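Local atomic coordinates of RNA-dependent RNA polymerase (Taggert virus, PDB entry 6DX3), a protein that acts as a viral OTU-family cysteine protease, probably cleaving ubiquitin from modified host proteins. Residues A[37-42]-A[60-65]; A[15-20]-A[130-135]. All blocks are in the same frame, centred on the assembly; numbering follows the deposited sequence.

Contact 1: A[37-42]-A[60-65]; sequences DGNCLY and LIKEQV
Tyr42 turns one face of its ring to the side chain of Lys62 in a CH-pi contact: Lys62 CG stands 4.1 Å from the Tyr42 ring centroid, 14° off the normal and offset toward the rim. The lysine crosses the ring obliquely, and its CD comes within 3.7 Å of Tyr42 CE2. Two branched residues meet the edge of the same ring near its plane. Ile61 CG2 lies 3.7 Å from Tyr42 CD1, while Val65, at about a right angle to the tyrosine, sets CG2 4.0 Å from Tyr42 CE1. Helix 57-72 thus grips the ring with residues from successive turns. The Asp-Gly-Asn-Cys sequence leading into helix 40-49 is the signature of OTU cysteine proteases, in which the nucleophile sits at a helix start, a role Cys40 probably fills here. A type I turn spans Asp37 to Cys40, and an Asx turn braces it: Asn39 N donates to Asp37 OD1 at 3.1 Å, from above the carboxylate plane. The extended Lys62 chain, with CG anti to the backbone N (chi1 -168°), leads past the tyrosine toward Asn39. There a water accepts from Lys62 NZ at 2.6 Å and donates to Asn39 OD1 at 3.0 Å. Lys62 NZ also donates to the carbonyl of Lys95. Tyr58, one turn before Lys62 on helix 57-72, touches both Asn39 and Tyr42, and Glu104 of helix 102-112 touches Tyr42 and Val65.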
loop_
_atom_site.group_PDB
_atom_site.type_symbol
_atom_site.label_atom_id
_atom_site.label_comp_id
_atom_site.label_asym_id
_atom_site.label_seq_id
_atom_site.Cartn_x
_atom_site.Cartn_y
_atom_site.Cartn_z
ATOM N N ASP A 37 -3.516 10.438 10.712
ATOM C CA ASP A 37 -3.914 9.549 11.795
ATOM C C ASP A 37 -3.367 8.150 11.526
ATOM O O ASP A 37 -2.654 7.911 10.548
ATOM C CB ASP A 37 -5.437 9.533 11.963
ATOM C CG ASP A 37 -6.177 9.251 10.663
ATOM O OD1 ASP A 37 -5.607 8.619 9.749
ATOM O OD2 ASP A 37 -7.345 9.677 10.555
ATOM N N GLY A 38 -3.711 7.218 12.412
ATOM C CA GLY A 38 -3.312 5.833 12.254
ATOM C C GLY A 38 -4.019 5.073 11.151
ATOM O O GLY A 38 -3.698 3.901 10.933
ATOM N N ASN A 39 -4.968 5.695 10.451
ATOM C CA ASN A 39 -5.686 5.054 9.356
ATOM C C ASN A 39 -5.117 5.421 7.990
ATOM O O ASN A 39 -5.698 5.048 6.965
ATOM C CB ASN A 39 -7.173 5.423 9.412
ATOM C CG ASN A 39 -7.823 5.061 10.736
ATOM O OD1 ASN A 39 -7.645 3.958 11.252
ATOM N ND2 ASN A 39 -8.585 5.995 11.291
ATOM N N CYS A 40 -3.978 6.122 7.960
ATOM C CA CYS A 40 -3.477 6.727 6.729
ATOM C C CYS A 40 -3.194 5.701 5.635
ATOM O O CYS A 40 -3.335 6.017 4.447
ATOM C CB CYS A 40 -2.213 7.528 7.031
ATOM S SG CYS A 40 -0.951 6.535 7.843
ATOM N N LEU A 41 -2.772 4.487 5.996
ATOM C CA LEU A 41 -2.587 3.463 4.970
ATOM C C LEU A 41 -3.901 3.176 4.256
ATOM O O LEU A 41 -3.954 3.130 3.021
ATOM C CB LEU A 41 -2.018 2.179 5.573
ATOM C CG LEU A 41 -1.950 1.036 4.551
ATOM C CD1 LEU A 41 -0.902 1.327 3.480
ATOM C CD2 LEU A 41 -1.686 -0.308 5.206
ATOM N N TYR A 42 -4.980 3.000 5.025
ATOM C CA TYR A 42 -6.276 2.679 4.436
ATOM C C TYR A 42 -6.869 3.867 3.691
ATOM O O TYR A 42 -7.557 3.677 2.682
ATOM C CB TYR A 42 -7.224 2.182 5.526
ATOM C CG TYR A 42 -6.636 1.044 6.327
ATOM C CD1 TYR A 42 -6.381 -0.183 5.728
ATOM C CD2 TYR A 42 -6.321 1.196 7.670
ATOM C CE1 TYR A 42 -5.835 -1.231 6.445
ATOM C CE2 TYR A 42 -5.775 0.150 8.399
ATOM C CZ TYR A 42 -5.533 -1.062 7.777
ATOM O OH TYR A 42 -4.993 -2.110 8.485
ATOM N N LEU A 60 -14.010 1.021 4.323
ATOM C CA LEU A 60 -14.205 0.025 3.273
ATOM C C LEU A 60 -12.945 -0.804 3.073
ATOM O O LEU A 60 -13.015 -2.028 2.905
ATOM C CB LEU A 60 -14.597 0.712 1.963
ATOM C CG LEU A 60 -15.943 1.436 1.867
ATOM C CD1 LEU A 60 -16.207 1.848 0.429
ATOM C CD2 LEU A 60 -17.083 0.576 2.384
ATOM N N ILE A 61 -11.781 -0.150 3.100
ATOM C CA ILE A 61 -10.518 -0.845 2.875
ATOM C C ILE A 61 -10.189 -1.758 4.044
ATOM O O ILE A 61 -9.807 -2.920 3.855
ATOM C CB ILE A 61 -9.397 0.181 2.623
ATOM C CG1 ILE A 61 -9.733 1.043 1.407
ATOM C CG2 ILE A 61 -8.059 -0.512 2.430
ATOM C CD1 ILE A 61 -10.011 0.236 0.158
ATOM N N LYS A 62 -10.338 -1.250 5.269
ATOM C CA LYS A 62 -9.944 -2.000 6.459
ATOM C C LYS A 62 -10.802 -3.245 6.651
ATOM O O LYS A 62 -10.302 -4.289 7.085
ATOM C CB LYS A 62 -10.027 -1.084 7.682
ATOM C CG LYS A 62 -9.379 -1.620 8.936
ATOM C CD LYS A 62 -9.115 -0.487 9.924
ATOM C CE LYS A 62 -8.849 -1.030 11.317
ATOM N NZ LYS A 62 -8.171 -0.045 12.208
ATOM N N GLU A 63 -12.096 -3.157 6.342
ATOM C CA GLU A 63 -12.953 -4.333 6.446
ATOM C C GLU A 63 -12.560 -5.392 5.423
ATOM O O GLU A 63 -12.612 -6.593 5.714
ATOM C CB GLU A 63 -14.418 -3.933 6.273
ATOM C CG GLU A 63 -14.919 -2.955 7.321
ATOM C CD GLU A 63 -16.277 -2.389 6.973
ATOM O OE1 GLU A 63 -16.723 -2.583 5.824
ATOM O OE2 GLU A 63 -16.896 -1.748 7.848
ATOM N N GLN A 64 -12.158 -4.964 4.223
ATOM C CA GLN A 64 -11.718 -5.906 3.205
ATOM C C GLN A 64 -10.411 -6.586 3.593
ATOM O O GLN A 64 -10.202 -7.754 3.251
ATOM C CB GLN A 64 -11.562 -5.188 1.865
ATOM C CG GLN A 64 -12.879 -4.803 1.208
ATOM C CD GLN A 64 -13.586 -5.993 0.595
ATOM O OE1 GLN A 64 -12.988 -6.767 -0.150
ATOM N NE2 GLN A 64 -14.862 -6.150 0.914
ATOM N N VAL A 65 -9.526 -5.875 4.299
ATOM C CA VAL A 65 -8.259 -6.467 4.721
ATOM C C VAL A 65 -8.503 -7.601 5.710
ATOM O O VAL A 65 -7.852 -8.652 5.639
ATOM C CB VAL A 65 -7.337 -5.383 5.315
ATOM C CG1 VAL A 65 -6.149 -6.013 6.030
ATOM C CG2 VAL A 65 -6.861 -4.432 4.226
HETATM O O HOH W 1 -6.653 1.773 11.329
HETATM O O HOH W 2 -9.660 2.099 12.526
#

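Contact 2: A[15-20]-A[130-135]; sequences GYYYSP and VVRYGE
Arg132 holds its guanidinium over one face of the Tyr17 ring, a cation-pi contact with Arg132 CZ 4.0 Å from the ring centroid. NH2 lies above the ring centre, and the two planes are tilted 61° apart. The phenol end is gripped too: Tyr17 OH donates to the syn lone pair of Glu135 OE2 at 2.8 Å, the carboxylate standing almost perpendicular to the ring. The arginine chain bends at chi3 (76°), which places NE; a bond from NE to Gly134 O and a long salt bridge from NH2 to Glu135 OE1, 3.5 Å, then hold the guanidinium, and Trp9 adds a second cation-pi partner. Beneath these groups, strands 17-24 and 126-133 run antiparallel as neighbours in the domain's mixed sheet, so that an N-terminal strand extends the strands of the OTU fold. Tyr17 with Arg132 and Ser19 with Val130 are hydrogen-bonded pairs, flanking the non-hydrogen-bonded pair Tyr18 with Val131. The Tyr17 N to Arg132 O bond, 2.9 Å, is nearly straight. On the Val131 side, Tyr16 and Tyr133 lie side by side: Tyr16 CB sits over the Tyr133 ring, 3.9 Å from its centroid. Helix 102-112 packs against Tyr133, and Glu78 anchors Tyr133 OH by a hydrogen bond.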
loop_
_atom_site.group_PDB
_atom_site.type_symbol
_atom_site.label_atom_id
_atom_site.label_comp_id
_atom_site.label_asym_id
_atom_site.label_seq_id
_atom_site.Cartn_x
_atom_site.Cartn_y
_atom_site.Cartn_z
ATOM N N GLY A 15 7.087 -13.142 -1.245
ATOM C CA GLY A 15 5.901 -13.080 -2.068
ATOM C C GLY A 15 5.610 -11.760 -2.766
ATOM O O GLY A 15 4.454 -11.533 -3.152
ATOM N N TYR A 16 6.604 -10.896 -2.944
ATOM C CA TYR A 16 6.409 -9.631 -3.641
ATOM C C TYR A 16 7.731 -9.214 -4.268
ATOM O O TYR A 16 8.762 -9.867 -4.085
ATOM C CB TYR A 16 5.867 -8.552 -2.696
ATOM C CG TYR A 16 6.696 -8.347 -1.446
ATOM C CD1 TYR A 16 7.693 -7.383 -1.401
ATOM C CD2 TYR A 16 6.474 -9.116 -0.310
ATOM C CE1 TYR A 16 8.449 -7.191 -0.259
ATOM C CE2 TYR A 16 7.224 -8.933 0.834
ATOM C CZ TYR A 16 8.210 -7.973 0.854
ATOM O OH TYR A 16 8.956 -7.792 1.996
ATOM N N TYR A 17 7.695 -8.115 -5.013
ATOM C CA TYR A 17 8.864 -7.607 -5.713
ATOM C C TYR A 17 9.508 -6.473 -4.928
ATOM O O TYR A 17 8.835 -5.724 -4.216
ATOM C CB TYR A 17 8.487 -7.119 -7.113
ATOM C CG TYR A 17 8.033 -8.223 -8.034
ATOM C CD1 TYR A 17 6.695 -8.588 -8.100
ATOM C CD2 TYR A 17 8.940 -8.903 -8.833
ATOM C CE1 TYR A 17 6.274 -9.599 -8.942
ATOM C CE2 TYR A 17 8.528 -9.916 -9.677
ATOM C CZ TYR A 17 7.196 -10.260 -9.728
ATOM O OH TYR A 17 6.787 -11.267 -10.567
ATOM N N TYR A 18 10.828 -6.353 -5.074
ATOM C CA TYR A 18 11.619 -5.319 -4.421
ATOM C C TYR A 18 12.590 -4.732 -5.433
ATOM O O TYR A 18 13.171 -5.462 -6.239
ATOM C CB TYR A 18 12.395 -5.881 -3.220
ATOM C CG TYR A 18 13.423 -4.937 -2.619
ATOM C CD1 TYR A 18 13.103 -4.138 -1.531
ATOM C CD2 TYR A 18 14.718 -4.864 -3.123
ATOM C CE1 TYR A 18 14.036 -3.284 -0.970
ATOM C CE2 TYR A 18 15.658 -4.009 -2.572
ATOM C CZ TYR A 18 15.311 -3.223 -1.493
ATOM O OH TYR A 18 16.240 -2.372 -0.933
ATOM N N SER A 19 12.779 -3.412 -5.373
ATOM C CA SER A 19 13.703 -2.752 -6.274
ATOM C C SER A 19 14.273 -1.497 -5.631
ATOM O O SER A 19 13.502 -0.682 -5.101
ATOM C CB SER A 19 13.016 -2.386 -7.591
ATOM O OG SER A 19 13.803 -1.474 -8.336
ATOM N N PRO A 20 15.590 -1.312 -5.645
ATOM C CA PRO A 20 16.140 -0.003 -5.289
ATOM C C PRO A 20 15.852 1.009 -6.384
ATOM O O PRO A 20 15.798 0.674 -7.571
ATOM C CB PRO A 20 17.643 -0.271 -5.154
ATOM C CG PRO A 20 17.889 -1.436 -6.063
ATOM C CD PRO A 20 16.644 -2.288 -5.974
ATOM N N VAL A 130 11.497 0.577 -3.530
ATOM C CA VAL A 130 10.074 0.381 -3.781
ATOM C C VAL A 130 9.780 -1.113 -3.740
ATOM O O VAL A 130 10.611 -1.931 -4.151
ATOM C CB VAL A 130 9.653 1.005 -5.134
ATOM C CG1 VAL A 130 10.412 0.360 -6.289
ATOM C CG2 VAL A 130 8.148 0.898 -5.344
ATOM N N VAL A 131 8.612 -1.473 -3.213
ATOM C CA VAL A 131 8.139 -2.851 -3.249
ATOM C C VAL A 131 6.826 -2.886 -4.017
ATOM O O VAL A 131 6.039 -1.932 -3.988
ATOM C CB VAL A 131 7.972 -3.466 -1.840
ATOM C CG1 VAL A 131 9.286 -3.395 -1.068
ATOM C CG2 VAL A 131 6.857 -2.780 -1.077
ATOM N N ARG A 132 6.597 -3.992 -4.720
ATOM C CA ARG A 132 5.428 -4.140 -5.574
ATOM C C ARG A 132 4.695 -5.417 -5.206
ATOM O O ARG A 132 5.277 -6.506 -5.251
ATOM C CB ARG A 132 5.815 -4.159 -7.056
ATOM C CG ARG A 132 4.613 -4.202 -7.995
ATOM C CD ARG A 132 5.038 -4.299 -9.446
ATOM N NE ARG A 132 5.495 -5.640 -9.788
ATOM C CZ ARG A 132 6.321 -5.914 -10.790
ATOM N NH1 ARG A 132 6.784 -4.934 -11.554
ATOM N NH2 ARG A 132 6.685 -7.165 -11.028
ATOM N N TYR A 133 3.425 -5.279 -4.840
ATOM C CA TYR A 133 2.518 -6.408 -4.659
ATOM C C TYR A 133 1.673 -6.496 -5.925
ATOM O O TYR A 133 0.701 -5.757 -6.083
ATOM C CB TYR A 133 1.659 -6.224 -3.412
ATOM C CG TYR A 133 2.452 -6.259 -2.125
ATOM C CD1 TYR A 133 2.707 -7.460 -1.476
ATOM C CD2 TYR A 133 2.949 -5.091 -1.560
ATOM C CE1 TYR A 133 3.430 -7.497 -0.302
ATOM C CE2 TYR A 133 3.677 -5.120 -0.387
ATOM C CZ TYR A 133 3.913 -6.325 0.240
ATOM O OH TYR A 133 4.636 -6.362 1.413
ATOM N N GLY A 134 2.053 -7.385 -6.831
ATOM C CA GLY A 134 1.400 -7.526 -8.115
ATOM C C GLY A 134 2.387 -7.398 -9.260
ATOM O O GLY A 134 3.591 -7.239 -9.069
ATOM N N GLU A 135 1.839 -7.461 -10.475
ATOM C CA GLU A 135 2.640 -7.453 -11.691
ATOM C C GLU A 135 2.386 -6.260 -12.600
ATOM O O GLU A 135 3.171 -6.041 -13.530
ATOM C CB GLU A 135 2.397 -8.735 -12.503
ATOM C CG GLU A 135 2.429 -10.013 -11.689
ATOM C CD GLU A 135 3.836 -10.431 -11.330
ATOM O OE1 GLU A 135 4.784 -9.917 -11.958
ATOM O OE2 GLU A 135 3.996 -11.277 -10.424
HETATM O O HOH W 3 3.712 -9.902 -6.076
#

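Contacts 1 and 2 lie on opposite sides of the chain's centre, their own centres 21 Å apart and their nearest atoms about 9 Å apart. Along the chain, contact 1 is nested within the loop closed by contact 2: strand 17-24 comes first, then helices 40-49 and 57-72, and strand 126-133 last. One joins two helices of the protease core; the other joins two strands of the mixed sheet. Helix 102-112 connects them, since its Val105 touches both Leu41 and Tyr133. Segment 37-42 of contact 1 carries the probable catalytic cysteine, whereas contact 2 ties in N-terminal strands that, as in related nairovirus OTU proteases, may help engage ubiquitin.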